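Local coordinates for EXOU (Pseudomonas aeruginosa, PDB 4AKX), which is a cytotoxin of the type III secretion system, probably acting as a patatin-like phospholipase, and forms a complex with SpcU, apparently its chaperone, at residues L200-I212 against V224-V237. Numbering follows the deposited sequence.
Sequences LRDETRKAVLGQI and VAAIASRLQSGSGV
Arg-205 reaches from helix 200-212 to the turn at Gly-234 to Gly-236. Its NH1 gives a weak hydrogen bond to Ser-235 O, 2.7 Å long and bent to 144° at the hydrogen. This oxygen lies near the guanidinium plane, at the edge. Gly-234 O comes obliquely, 2.8 Å from the same NH1. With the side chain bent at chi3 (-36°), the guanidinium lies with Arg-201 O, one turn back, above one face.

Apart from Arg-205 the contact is mainly apolar. Leu-209 and Leu-231 lie alongside each other, pointing opposite ways, with Leu-209 CD1 against Leu-231 CB. Leu-209 CD2 also meets Ala-228 CB at 3.6 Å. Val-208 CG2 touches Leu-231 CD1, at 3.6 Å, and also Val-237 CG1. Val-237 sets both methyls against Thr-204 CB. At the other end Ile-212 CG1 packs on Val-224 CG1 at 3.9 Å, and Ile-212 CD1 turns to Ala-228.

Other groups lie around this contact. Asp-202 OD1 forms a salt bridge with Arg-205 NH2, though the hydrogen-bond geometry is weak, and probably offsets part of its charge. Ser-235 OG bonds to Arg-230 O from above the carbonyl plane, tying the turn to its helix. Glu-281 makes a weak hydrogen bond to Gly-236 N. Leu-242 and Leu-245 of helix 239-246 extend the apolar layer beside Val-208 and Val-224.

The helix axes run roughly antiparallel, at 145° and 10.6 Å apart. Gly-234, with positive phi, forms a Schellman motif after the helix. The whole is an antiparallel helix pair within the patatin-like phospholipase region, with an arginine bound at the C-terminal turn.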
ATOM      1  N   LEU B 200       1.402  37.381 -43.295  1.00116.49           N
ATOM      2  CA  LEU B 200       2.109  36.107 -43.346  1.00115.58           C
ATOM      3  C   LEU B 200       2.094  35.501 -44.752  1.00116.88           C
ATOM      4  O   LEU B 200       3.124  35.023 -45.234  1.00116.48           O
ATOM      5  CB  LEU B 200       1.486  35.115 -42.359  1.00115.01           C
ATOM      6  CG  LEU B 200       1.927  35.100 -40.891  1.00112.07           C
ATOM      7  CD1 LEU B 200       1.462  36.345 -40.158  1.00112.94           C
ATOM      8  CD2 LEU B 200       1.377  33.855 -40.218  1.00107.69           C
ATOM      9  N   ARG B 201       0.926  35.516 -45.402  1.00118.38           N
ATOM     10  CA  ARG B 201       0.782  34.934 -46.738  1.00117.37           C
ATOM     11  C   ARG B 201       1.827  35.516 -47.664  1.00117.61           C
ATOM     12  O   ARG B 201       2.385  34.814 -48.506  1.00119.65           O
ATOM     13  CB  ARG B 201      -0.617  35.183 -47.316  1.00117.96           C
ATOM     14  CG  ARG B 201      -1.640  34.092 -47.007  1.00117.63           C
ATOM     15  CD  ARG B 201      -2.653  33.917 -48.128  1.00117.08           C
ATOM     16  NE  ARG B 201      -2.899  35.175 -48.827  1.00125.01           N
ATOM     17  CZ  ARG B 201      -3.720  36.127 -48.389  1.00128.65           C
ATOM     18  NH1 ARG B 201      -4.395  35.960 -47.257  1.00129.22           N
ATOM     19  NH2 ARG B 201      -3.863  37.247 -49.085  1.00127.90           N
ATOM     20  N   ASP B 202       2.115  36.793 -47.469  1.00118.53           N
ATOM     21  CA  ASP B 202       3.008  37.518 -48.346  1.00122.22           C
ATOM     22  C   ASP B 202       4.478  37.369 -47.931  1.00121.51           C
ATOM     23  O   ASP B 202       5.340  37.053 -48.761  1.00117.70           O
ATOM     24  CB  ASP B 202       2.578  38.986 -48.419  1.00127.46           C
ATOM     25  CG  ASP B 202       1.100  39.147 -48.817  1.00130.34           C
ATOM     26  OD1 ASP B 202       0.442  38.119 -49.116  1.00125.93           O
ATOM     27  OD2 ASP B 202       0.601  40.301 -48.827  1.00132.80           O
ATOM     28  N   GLU B 203       4.756  37.564 -46.643  1.00123.77           N
ATOM     29  CA  GLU B 203       6.092  37.304 -46.098  1.00122.43           C
ATOM     30  C   GLU B 203       6.648  35.967 -46.585  1.00115.70           C
ATOM     31  O   GLU B 203       7.691  35.917 -47.253  1.00113.66           O
ATOM     32  CB  GLU B 203       6.077  37.362 -44.567  1.00124.71           C
ATOM     33  CG  GLU B 203       5.981  38.778 -44.022  1.00135.23           C
ATOM     34  CD  GLU B 203       7.014  39.713 -44.638  1.00147.22           C
ATOM     35  OE1 GLU B 203       8.229  39.433 -44.506  1.00152.74           O
ATOM     36  OE2 GLU B 203       6.616  40.730 -45.256  1.00148.58           O
ATOM     37  N   THR B 204       5.919  34.896 -46.274  1.00108.96           N
ATOM     38  CA  THR B 204       6.243  33.557 -46.744  1.00102.01           C
ATOM     39  C   THR B 204       6.423  33.485 -48.272  1.00101.49           C
ATOM     40  O   THR B 204       7.407  32.922 -48.757  1.00 99.18           O
ATOM     41  CB  THR B 204       5.183  32.527 -46.288  1.00 99.96           C
ATOM     42  OG1 THR B 204       3.873  33.009 -46.604  1.00101.82           O
ATOM     43  CG2 THR B 204       5.275  32.278 -44.786  1.00 98.99           C
ATOM     44  N   ARG B 205       5.480  34.069 -49.017  1.00100.83           N
ATOM     45  CA  ARG B 205       5.462  33.985 -50.479  1.00 96.19           C
ATOM     46  C   ARG B 205       6.667  34.732 -51.082  1.00 97.46           C
ATOM     47  O   ARG B 205       7.183  34.338 -52.132  1.00 96.74           O
ATOM     48  CB  ARG B 205       4.142  34.551 -51.017  1.00 96.82           C
ATOM     49  CG  ARG B 205       3.467  33.762 -52.135  1.00 94.02           C
ATOM     50  CD  ARG B 205       2.483  34.629 -52.945  1.00 96.38           C
ATOM     51  NE  ARG B 205       1.743  35.631 -52.158  1.00 97.65           N
ATOM     52  CZ  ARG B 205       0.537  35.440 -51.614  1.00 99.04           C
ATOM     53  NH1 ARG B 205      -0.094  34.284 -51.758  1.00 97.15           N
ATOM     54  NH2 ARG B 205      -0.043  36.408 -50.909  1.00100.57           N
ATOM     55  N   LYS B 206       7.124  35.793 -50.409  1.00 96.78           N
ATOM     56  CA  LYS B 206       8.323  36.515 -50.847  1.00 96.91           C
ATOM     57  C   LYS B 206       9.593  35.689 -50.683  1.00 94.93           C
ATOM     58  O   LYS B 206      10.370  35.515 -51.637  1.00 94.21           O
ATOM     59  CB  LYS B 206       8.467  37.855 -50.121  1.00100.82           C
ATOM     60  CG  LYS B 206       8.189  39.064 -51.015  1.00104.40           C
ATOM     61  CD  LYS B 206       8.152  40.372 -50.234  1.00107.31           C
ATOM     62  CE  LYS B 206       9.533  40.995 -50.129  1.00109.28           C
ATOM     63  NZ  LYS B 206       9.635  41.885 -48.937  1.00111.90           N
ATOM     64  N   ALA B 207       9.796  35.178 -49.470  1.00 93.93           N
ATOM     65  CA  ALA B 207      10.969  34.363 -49.154  1.00 89.67           C
ATOM     66  C   ALA B 207      11.105  33.203 -50.130  1.00 87.08           C
ATOM     67  O   ALA B 207      12.066  33.155 -50.894  1.00 88.57           O
ATOM     68  CB  ALA B 207      10.909  33.871 -47.717  1.00 87.60           C
ATOM     69  N   VAL B 208      10.099  32.327 -50.152  1.00 85.88           N
ATOM     70  CA  VAL B 208      10.073  31.140 -51.030  1.00 85.05           C
ATOM     71  C   VAL B 208      10.312  31.459 -52.499  1.00 86.25           C
ATOM     72  O   VAL B 208      11.074  30.770 -53.178  1.00 85.23           O
ATOM     73  CB  VAL B 208       8.749  30.343 -50.911  1.00 85.10           C
ATOM     74  CG1 VAL B 208       8.642  29.664 -49.554  1.00 84.61           C
ATOM     75  CG2 VAL B 208       7.538  31.234 -51.161  1.00 87.44           C
ATOM     76  N   LEU B 209       9.653  32.503 -52.991  1.00 89.55           N
ATOM     77  CA  LEU B 209       9.814  32.888 -54.377  1.00 89.51           C
ATOM     78  C   LEU B 209      11.192  33.481 -54.618  1.00 92.69           C
ATOM     79  O   LEU B 209      11.759  33.288 -55.691  1.00 95.90           O
ATOM     80  CB  LEU B 209       8.693  33.822 -54.826  1.00 87.03           C
ATOM     81  CG  LEU B 209       7.345  33.116 -55.046  1.00 85.46           C
ATOM     82  CD1 LEU B 209       6.201  34.123 -55.008  1.00 86.88           C
ATOM     83  CD2 LEU B 209       7.294  32.262 -56.313  1.00 82.16           C
ATOM     84  N   GLY B 210      11.753  34.142 -53.599  1.00 94.75           N
ATOM     85  CA  GLY B 210      13.082  34.758 -53.705  1.00100.75           C
ATOM     86  C   GLY B 210      14.220  33.751 -53.783  1.00102.67           C
ATOM     87  O   GLY B 210      15.139  33.878 -54.607  1.00101.64           O
ATOM     88  N   GLN B 211      14.159  32.761 -52.900  1.00107.20           N
ATOM     89  CA  GLN B 211      15.089  31.633 -52.909  1.00109.38           C
ATOM     90  C   GLN B 211      15.059  30.880 -54.244  1.00112.82           C
ATOM     91  O   GLN B 211      16.108  30.645 -54.851  1.00118.24           O
ATOM     92  CB  GLN B 211      14.795  30.680 -51.739  1.00103.68           C
ATOM     93  CG  GLN B 211      14.834  31.337 -50.361  1.00104.14           C
ATOM     94  CD  GLN B 211      16.251  31.596 -49.824  1.00107.87           C
ATOM     95  OE1 GLN B 211      17.244  31.549 -50.563  1.00106.44           O
ATOM     96  NE2 GLN B 211      16.341  31.876 -48.522  1.00108.14           N
ATOM     97  N   ILE B 212      13.853  30.526 -54.704  1.00111.76           N
ATOM     98  CA  ILE B 212      13.656  29.927 -56.038  1.00108.69           C
ATOM     99  C   ILE B 212      14.531  30.572 -57.117  1.00106.59           C
ATOM    100  O   ILE B 212      15.120  29.868 -57.938  1.00103.54           O
ATOM    101  CB  ILE B 212      12.160  29.944 -56.472  1.00106.73           C
ATOM    102  CG1 ILE B 212      11.471  28.637 -56.058  1.00101.70           C
ATOM    103  CG2 ILE B 212      12.021  30.143 -57.980  1.00105.64           C
ATOM    104  CD1 ILE B 212       9.980  28.770 -55.835  1.00 99.77           C
ATOM    105  N   VAL B 224       8.970  22.341 -59.219  1.00111.95           N
ATOM    106  CA  VAL B 224       9.226  23.653 -58.635  1.00108.40           C
ATOM    107  C   VAL B 224       8.474  24.749 -59.405  1.00106.25           C
ATOM    108  O   VAL B 224       7.771  25.569 -58.810  1.00102.29           O
ATOM    109  CB  VAL B 224      10.736  23.973 -58.627  1.00107.06           C
ATOM    110  CG1 VAL B 224      11.007  25.292 -57.913  1.00106.72           C
ATOM    111  CG2 VAL B 224      11.511  22.834 -57.982  1.00106.84           C
ATOM    112  N   ALA B 225       8.628  24.751 -60.729  1.00103.52           N
ATOM    113  CA  ALA B 225       7.990  25.743 -61.580  1.00 99.54           C
ATOM    114  C   ALA B 225       6.467  25.608 -61.552  1.00 99.01           C
ATOM    115  O   ALA B 225       5.749  26.533 -61.924  1.00 97.84           O
ATOM    116  CB  ALA B 225       8.512  25.635 -62.997  1.00100.93           C
ATOM    117  N   ALA B 226       5.985  24.451 -61.103  1.00100.21           N
ATOM    118  CA  ALA B 226       4.560  24.247 -60.841  1.00 97.75           C
ATOM    119  C   ALA B 226       4.161  24.982 -59.562  1.00 98.55           C
ATOM    120  O   ALA B 226       3.065  25.545 -59.482  1.00101.83           O
ATOM    121  CB  ALA B 226       4.243  22.761 -60.727  1.00 95.60           C
ATOM    122  N   ILE B 227       5.063  24.989 -58.575  1.00 94.45           N
ATOM    123  CA  ILE B 227       4.789  25.573 -57.264  1.00 90.71           C
ATOM    124  C   ILE B 227       4.846  27.093 -57.269  1.00 90.83           C
ATOM    125  O   ILE B 227       4.083  27.734 -56.568  1.00 91.73           O
ATOM    126  CB  ILE B 227       5.736  25.011 -56.180  1.00 90.91           C
ATOM    127  CG1 ILE B 227       5.080  23.820 -55.463  1.00 92.24           C
ATOM    128  CG2 ILE B 227       6.081  26.085 -55.157  1.00 91.99           C
ATOM    129  CD1 ILE B 227       6.049  22.809 -54.894  1.00 88.90           C
ATOM    130  N   ALA B 228       5.749  27.661 -58.061  1.00 90.71           N
ATOM    131  CA  ALA B 228       5.941  29.107 -58.090  1.00 92.07           C
ATOM    132  C   ALA B 228       4.949  29.807 -59.021  1.00 94.75           C
ATOM    133  O   ALA B 228       4.738  31.019 -58.932  1.00 97.55           O
ATOM    134  CB  ALA B 228       7.374  29.446 -58.476  1.00 92.86           C
ATOM    135  N   SER B 229       4.346  29.049 -59.925  1.00 95.86           N
ATOM    136  CA  SER B 229       3.223  29.572 -60.696  1.00 98.04           C
ATOM    137  C   SER B 229       1.939  29.547 -59.862  1.00 98.55           C
ATOM    138  O   SER B 229       1.070  30.396 -60.025  1.00100.48           O
ATOM    139  CB  SER B 229       3.054  28.837 -62.036  1.00 97.02           C
ATOM    140  OG  SER B 229       3.805  29.480 -63.064  1.00 99.24           O
ATOM    141  N   ARG B 230       1.841  28.593 -58.937  1.00 98.52           N
ATOM    142  CA  ARG B 230       0.803  28.658 -57.918  1.00 99.75           C
ATOM    143  C   ARG B 230       1.000  29.885 -57.027  1.00 97.38           C
ATOM    144  O   ARG B 230       0.079  30.687 -56.859  1.00 97.66           O
ATOM    145  CB  ARG B 230       0.748  27.370 -57.092  1.00101.85           C
ATOM    146  CG  ARG B 230      -0.146  26.300 -57.692  1.00108.78           C
ATOM    147  CD  ARG B 230       0.305  24.892 -57.313  1.00116.73           C
ATOM    148  NE  ARG B 230       0.167  23.956 -58.446  1.00124.32           N
ATOM    149  CZ  ARG B 230       0.812  22.787 -58.546  1.00123.84           C
ATOM    150  NH1 ARG B 230       1.649  22.390 -57.575  1.00123.93           N
ATOM    151  NH2 ARG B 230       0.627  22.016 -59.617  1.00116.60           N
ATOM    152  N   LEU B 231       2.212  30.060 -56.505  1.00 93.65           N
ATOM    153  CA  LEU B 231       2.470  31.129 -55.548  1.00 94.89           C
ATOM    154  C   LEU B 231       2.187  32.516 -56.128  1.00 98.74           C
ATOM    155  O   LEU B 231       1.507  33.329 -55.493  1.00101.06           O
ATOM    156  CB  LEU B 231       3.883  31.033 -54.952  1.00 93.23           C
ATOM    157  CG  LEU B 231       4.177  29.792 -54.068  1.00 91.73           C
ATOM    158  CD1 LEU B 231       5.659  29.646 -53.749  1.00 87.69           C
ATOM    159  CD2 LEU B 231       3.338  29.748 -52.792  1.00 90.11           C
ATOM    160  N   GLN B 232       2.647  32.753 -57.357  1.00 99.83           N
ATOM    161  CA  GLN B 232       2.437  34.026 -58.044  1.00100.23           C
ATOM    162  C   GLN B 232       0.974  34.307 -58.410  1.00102.60           C
ATOM    163  O   GLN B 232       0.575  35.464 -58.520  1.00102.70           O
ATOM    164  CB  GLN B 232       3.282  34.063 -59.294  1.00103.08           C
ATOM    165  CG  GLN B 232       4.737  34.411 -59.059  1.00108.38           C
ATOM    166  CD  GLN B 232       5.634  33.819 -60.130  1.00112.36           C
ATOM    167  OE1 GLN B 232       5.204  33.628 -61.261  1.00123.52           O
ATOM    168  NE2 GLN B 232       6.876  33.507 -59.774  1.00112.08           N
ATOM    169  N   SER B 233       0.196  33.236 -58.621  1.00106.88           N
ATOM    170  CA  SER B 233      -1.291  33.283 -58.782  1.00108.38           C
ATOM    171  C   SER B 233      -2.086  33.800 -57.569  1.00110.31           C
ATOM    172  O   SER B 233      -3.294  34.027 -57.674  1.00111.77           O
ATOM    173  CB  SER B 233      -1.839  31.900 -59.141  1.00106.89           C
ATOM    174  OG  SER B 233      -1.446  31.514 -60.441  1.00111.09           O
ATOM    175  N   GLY B 234      -1.424  33.927 -56.416  1.00109.62           N
ATOM    176  CA  GLY B 234      -2.042  34.496 -55.229  1.00107.33           C
ATOM    177  C   GLY B 234      -2.176  33.492 -54.108  1.00105.20           C
ATOM    178  O   GLY B 234      -2.580  33.854 -53.000  1.00105.21           O
ATOM    179  N   SER B 235      -1.825  32.236 -54.392  1.00104.39           N
ATOM    180  CA  SER B 235      -1.865  31.149 -53.388  1.00105.74           C
ATOM    181  C   SER B 235      -0.782  31.288 -52.303  1.00105.02           C
ATOM    182  O   SER B 235       0.323  31.790 -52.562  1.00104.75           O
ATOM    183  CB  SER B 235      -1.734  29.781 -54.063  1.00104.89           C
ATOM    184  OG  SER B 235      -2.060  29.866 -55.440  1.00112.78           O
ATOM    185  N   GLY B 236      -1.109  30.842 -51.091  1.00105.01           N
ATOM    186  CA  GLY B 236      -0.149  30.837 -49.980  1.00105.68           C
ATOM    187  C   GLY B 236       0.743  29.604 -49.994  1.00103.26           C
ATOM    188  O   GLY B 236       0.440  28.609 -50.671  1.00101.10           O
ATOM    189  N   VAL B 237       1.849  29.661 -49.258  1.00100.84           N
ATOM    190  CA  VAL B 237       2.694  28.480 -49.130  1.00101.39           C
ATOM    191  C   VAL B 237       2.061  27.436 -48.203  1.00 97.53           C
ATOM    192  O   VAL B 237       1.565  27.757 -47.125  1.00 95.24           O
ATOM    193  CB  VAL B 237       4.146  28.817 -48.709  1.00105.55           C
ATOM    194  CG1 VAL B 237       4.556  30.175 -49.277  1.00105.82           C
ATOM    195  CG2 VAL B 237       4.302  28.788 -47.187  1.00109.00           C
TER